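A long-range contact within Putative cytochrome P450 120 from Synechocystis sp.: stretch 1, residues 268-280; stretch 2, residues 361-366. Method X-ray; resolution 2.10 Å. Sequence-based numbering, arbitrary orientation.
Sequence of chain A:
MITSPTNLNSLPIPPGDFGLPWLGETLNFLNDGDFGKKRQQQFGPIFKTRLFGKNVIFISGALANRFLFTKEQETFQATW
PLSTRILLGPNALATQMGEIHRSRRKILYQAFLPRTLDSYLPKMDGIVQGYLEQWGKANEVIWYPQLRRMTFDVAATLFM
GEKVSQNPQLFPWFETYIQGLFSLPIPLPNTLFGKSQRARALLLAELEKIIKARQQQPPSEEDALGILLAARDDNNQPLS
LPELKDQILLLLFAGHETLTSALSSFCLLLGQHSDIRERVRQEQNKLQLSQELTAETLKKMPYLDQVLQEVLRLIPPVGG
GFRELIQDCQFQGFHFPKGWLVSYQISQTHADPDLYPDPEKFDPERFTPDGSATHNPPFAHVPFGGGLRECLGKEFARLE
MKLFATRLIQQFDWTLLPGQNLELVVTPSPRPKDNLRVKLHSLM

Stretch 1, residues 268-280: LLLGQHSDIRERV
Stretch 2, residues 361-366: KFDPER

A single aromatic ring, Phe362, meets four residues of the other stretch and carries the largest buried area of the contact, 126 of 339 Å². Its CA-to-CB bond points toward stretch 1, and chi1 of -180° (t) with chi2 of 69° sets the ring among Leu269, Leu270, His273 and Ile276. Leu269 lies over one face: its CB is 4.0 Å from the centroid of the Phe362 ring and 7° off the normal, a CH-pi geometry. With His273 the pairing is edge-to-face, the edge of Phe362 toward the imidazole face; centroids are 5.0 Å apart, planes meet at 53°, and Phe362 CD2 approaches His273 CD2 to 3.6 Å. Leu270 CD2 reaches Phe362 CZ at 3.8 Å, and Ile276 CD1 packs at 3.4 Å from Phe362 CE2.

Stretch 1 opens in a helix that begins earlier in the chain. His273 (phi/psi -134/76, chi1 m) is non-helical and sits at the N-cap position of the helix that starts at 274 and continues later in the chain, where Arg277 N bonds to His273 O at 3.1 Å. Stretch 2 is extended at Phe362 (-81/105) and Asp363 (-139/94), then turns into a 3-10 segment, 364-366. The CA-to-CB bond of Asp363 points away from stretch 1, and its OD1 receives Glu365 N at 3.1 Å.

The register is set by CA separations of 7.6 Å for Leu269-Phe362 and 8.2 Å for Ile276-Pro364. Ile276 (m, t) bridges both partners, its CD1 also lying 3.6 Å from Pro364 CD.

Farther along the second helix, polar chemistry takes over. Arg279 (m, t, p) donates from NH1 to Glu365 OE2 at 2.7 Å, angle 143°, forming a salt bridge, with Glu365 OE2 at the guanidinium edge near its plane. The CA-to-CB bond of Glu365 (m, m) points sideways, but the end of the side chain comes nearer. Water 1 also links the two side chains, accepting from Arg279 NH2 and donating to Glu365 OE1, its O 3.2 Å from each.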

# COMPACT_ATOMS: atom_id res chain seq x y z
N LEU A 268 5.67 -6.87 -13.75
CA LEU A 268 5.67 -6.01 -14.91
C LEU A 268 7.10 -5.56 -15.25
O LEU A 268 7.60 -5.84 -16.35
CB LEU A 268 4.72 -4.82 -14.70
CG LEU A 268 4.56 -3.74 -15.78
CD1 LEU A 268 4.26 -4.32 -17.15
CD2 LEU A 268 3.48 -2.73 -15.37
N LEU A 269 7.76 -4.90 -14.31
CA LEU A 269 9.09 -4.29 -14.58
C LEU A 269 10.26 -5.24 -14.83
O LEU A 269 11.11 -4.99 -15.68
CB LEU A 269 9.44 -3.27 -13.51
CG LEU A 269 8.51 -2.06 -13.49
CD1 LEU A 269 8.60 -1.28 -12.14
CD2 LEU A 269 8.83 -1.18 -14.68
N LEU A 270 10.30 -6.33 -14.08
CA LEU A 270 11.39 -7.29 -14.28
C LEU A 270 11.02 -8.20 -15.43
O LEU A 270 11.86 -8.93 -15.93
CB LEU A 270 11.67 -8.07 -13.00
CG LEU A 270 12.64 -7.45 -11.97
CD1 LEU A 270 14.07 -7.47 -12.43
CD2 LEU A 270 12.24 -6.02 -11.53
N GLY A 271 9.76 -8.13 -15.85
CA GLY A 271 9.30 -8.72 -17.11
C GLY A 271 9.90 -8.02 -18.32
O GLY A 271 10.29 -8.68 -19.29
N GLN A 272 9.98 -6.69 -18.24
CA GLN A 272 10.48 -5.83 -19.32
C GLN A 272 11.99 -5.51 -19.27
O GLN A 272 12.50 -4.86 -20.18
CB GLN A 272 9.72 -4.49 -19.33
CG GLN A 272 8.23 -4.57 -19.53
CD GLN A 272 7.56 -3.24 -19.31
OE1 GLN A 272 7.60 -2.70 -18.21
NE2 GLN A 272 6.96 -2.69 -20.35
N HIS A 273 12.68 -5.91 -18.21
CA HIS A 273 14.11 -5.61 -18.06
C HIS A 273 14.84 -6.87 -17.63
O HIS A 273 15.19 -7.02 -16.46
CB HIS A 273 14.35 -4.51 -17.03
CG HIS A 273 13.68 -3.21 -17.35
ND1 HIS A 273 14.36 -2.13 -17.88
CD2 HIS A 273 12.40 -2.81 -17.21
CE1 HIS A 273 13.52 -1.13 -18.05
NE2 HIS A 273 12.32 -1.51 -17.66
N SER A 274 15.03 -7.76 -18.60
CA SER A 274 15.64 -9.07 -18.37
C SER A 274 17.13 -9.03 -17.97
O SER A 274 17.69 -10.05 -17.55
CB SER A 274 15.46 -9.91 -19.64
OG SER A 274 16.14 -9.30 -20.74
N ASP A 275 17.76 -7.89 -18.16
CA ASP A 275 19.15 -7.69 -17.78
C ASP A 275 19.21 -7.46 -16.29
O ASP A 275 20.10 -7.95 -15.63
CB ASP A 275 19.75 -6.49 -18.54
CG ASP A 275 18.94 -5.19 -18.36
OD1 ASP A 275 17.68 -5.23 -18.29
OD2 ASP A 275 19.57 -4.11 -18.30
N ILE A 276 18.25 -6.68 -15.78
CA ILE A 276 18.12 -6.45 -14.34
C ILE A 276 17.74 -7.75 -13.64
O ILE A 276 18.28 -8.08 -12.58
CB ILE A 276 17.12 -5.28 -14.03
CG1 ILE A 276 17.57 -4.01 -14.75
CG2 ILE A 276 17.02 -5.05 -12.52
CD1 ILE A 276 16.73 -2.79 -14.52
N ARG A 277 16.84 -8.51 -14.27
CA ARG A 277 16.42 -9.82 -13.79
C ARG A 277 17.62 -10.77 -13.60
O ARG A 277 17.70 -11.49 -12.59
CB ARG A 277 15.41 -10.40 -14.79
CG ARG A 277 14.73 -11.71 -14.38
CD ARG A 277 13.46 -11.85 -15.18
NE ARG A 277 13.58 -12.69 -16.38
CZ ARG A 277 12.92 -12.49 -17.51
NH1 ARG A 277 12.12 -11.44 -17.66
NH2 ARG A 277 13.09 -13.31 -18.53
N GLU A 278 18.53 -10.78 -14.57
CA GLU A 278 19.73 -11.62 -14.51
C GLU A 278 20.71 -11.22 -13.41
O GLU A 278 21.33 -12.07 -12.80
CB GLU A 278 20.46 -11.61 -15.85
CG GLU A 278 19.81 -12.42 -16.94
CD GLU A 278 19.99 -13.92 -16.76
OE1 GLU A 278 20.82 -14.35 -15.91
OE2 GLU A 278 19.29 -14.67 -17.47
N ARG A 279 20.88 -9.91 -13.19
CA ARG A 279 21.76 -9.42 -12.13
C ARG A 279 21.26 -9.83 -10.75
O ARG A 279 22.06 -10.09 -9.85
CB ARG A 279 21.92 -7.91 -12.20
CG ARG A 279 22.59 -7.38 -13.48
CD ARG A 279 23.01 -5.92 -13.31
NE ARG A 279 23.85 -5.73 -12.13
CZ ARG A 279 24.08 -4.56 -11.53
NH1 ARG A 279 23.52 -3.44 -11.99
NH2 ARG A 279 24.87 -4.52 -10.45
N VAL A 280 19.94 -9.86 -10.58
CA VAL A 280 19.31 -10.37 -9.35
C VAL A 280 19.65 -11.86 -9.19
O VAL A 280 19.99 -12.31 -8.09
CB VAL A 280 17.75 -10.17 -9.35
CG1 VAL A 280 17.09 -10.90 -8.17
CG2 VAL A 280 17.40 -8.70 -9.31
N LYS A 361 12.02 6.15 -16.53
CA LYS A 361 12.92 5.01 -16.72
C LYS A 361 13.18 4.23 -15.45
O LYS A 361 13.44 4.82 -14.40
CB LYS A 361 14.24 5.43 -17.37
CG LYS A 361 14.10 5.98 -18.78
CD LYS A 361 15.36 5.68 -19.59
CE LYS A 361 15.11 5.72 -21.09
NZ LYS A 361 15.34 7.06 -21.68
N PHE A 362 13.09 2.92 -15.56
CA PHE A 362 13.34 1.98 -14.49
C PHE A 362 14.84 1.76 -14.34
O PHE A 362 15.46 1.07 -15.15
CB PHE A 362 12.60 0.66 -14.77
CG PHE A 362 12.78 -0.39 -13.72
CD1 PHE A 362 12.21 -0.24 -12.46
CD2 PHE A 362 13.50 -1.54 -13.99
CE1 PHE A 362 12.38 -1.20 -11.48
CE2 PHE A 362 13.68 -2.52 -13.01
CZ PHE A 362 13.10 -2.35 -11.75
N ASP A 363 15.42 2.36 -13.30
CA ASP A 363 16.87 2.28 -13.06
C ASP A 363 17.26 2.09 -11.58
O ASP A 363 17.32 3.05 -10.83
CB ASP A 363 17.55 3.54 -13.64
CG ASP A 363 19.04 3.59 -13.36
OD1 ASP A 363 19.71 2.51 -13.25
OD2 ASP A 363 19.55 4.73 -13.25
N PRO A 364 17.46 0.84 -11.16
CA PRO A 364 17.96 0.46 -9.84
C PRO A 364 19.24 1.19 -9.36
O PRO A 364 19.42 1.38 -8.15
CB PRO A 364 18.20 -1.03 -9.99
CG PRO A 364 17.13 -1.45 -10.94
CD PRO A 364 17.12 -0.35 -11.95
N GLU A 365 20.11 1.58 -10.30
CA GLU A 365 21.37 2.28 -10.00
C GLU A 365 21.19 3.64 -9.33
O GLU A 365 22.17 4.25 -8.94
CB GLU A 365 22.22 2.47 -11.27
CG GLU A 365 22.53 1.19 -12.04
CD GLU A 365 23.38 0.22 -11.25
OE1 GLU A 365 24.43 0.63 -10.72
OE2 GLU A 365 22.99 -0.96 -11.16
N ARG A 366 19.95 4.12 -9.21
CA ARG A 366 19.69 5.35 -8.47
C ARG A 366 19.91 5.12 -6.98
O ARG A 366 20.23 6.05 -6.24
CB ARG A 366 18.25 5.86 -8.70
CG ARG A 366 17.80 6.06 -10.15
CD ARG A 366 16.29 6.38 -10.17
NE ARG A 366 15.67 6.33 -11.50
CZ ARG A 366 15.67 7.32 -12.39
NH1 ARG A 366 16.29 8.46 -12.12
NH2 ARG A 366 15.07 7.17 -13.57
O HOH W 1 25.64 -1.78 -9.08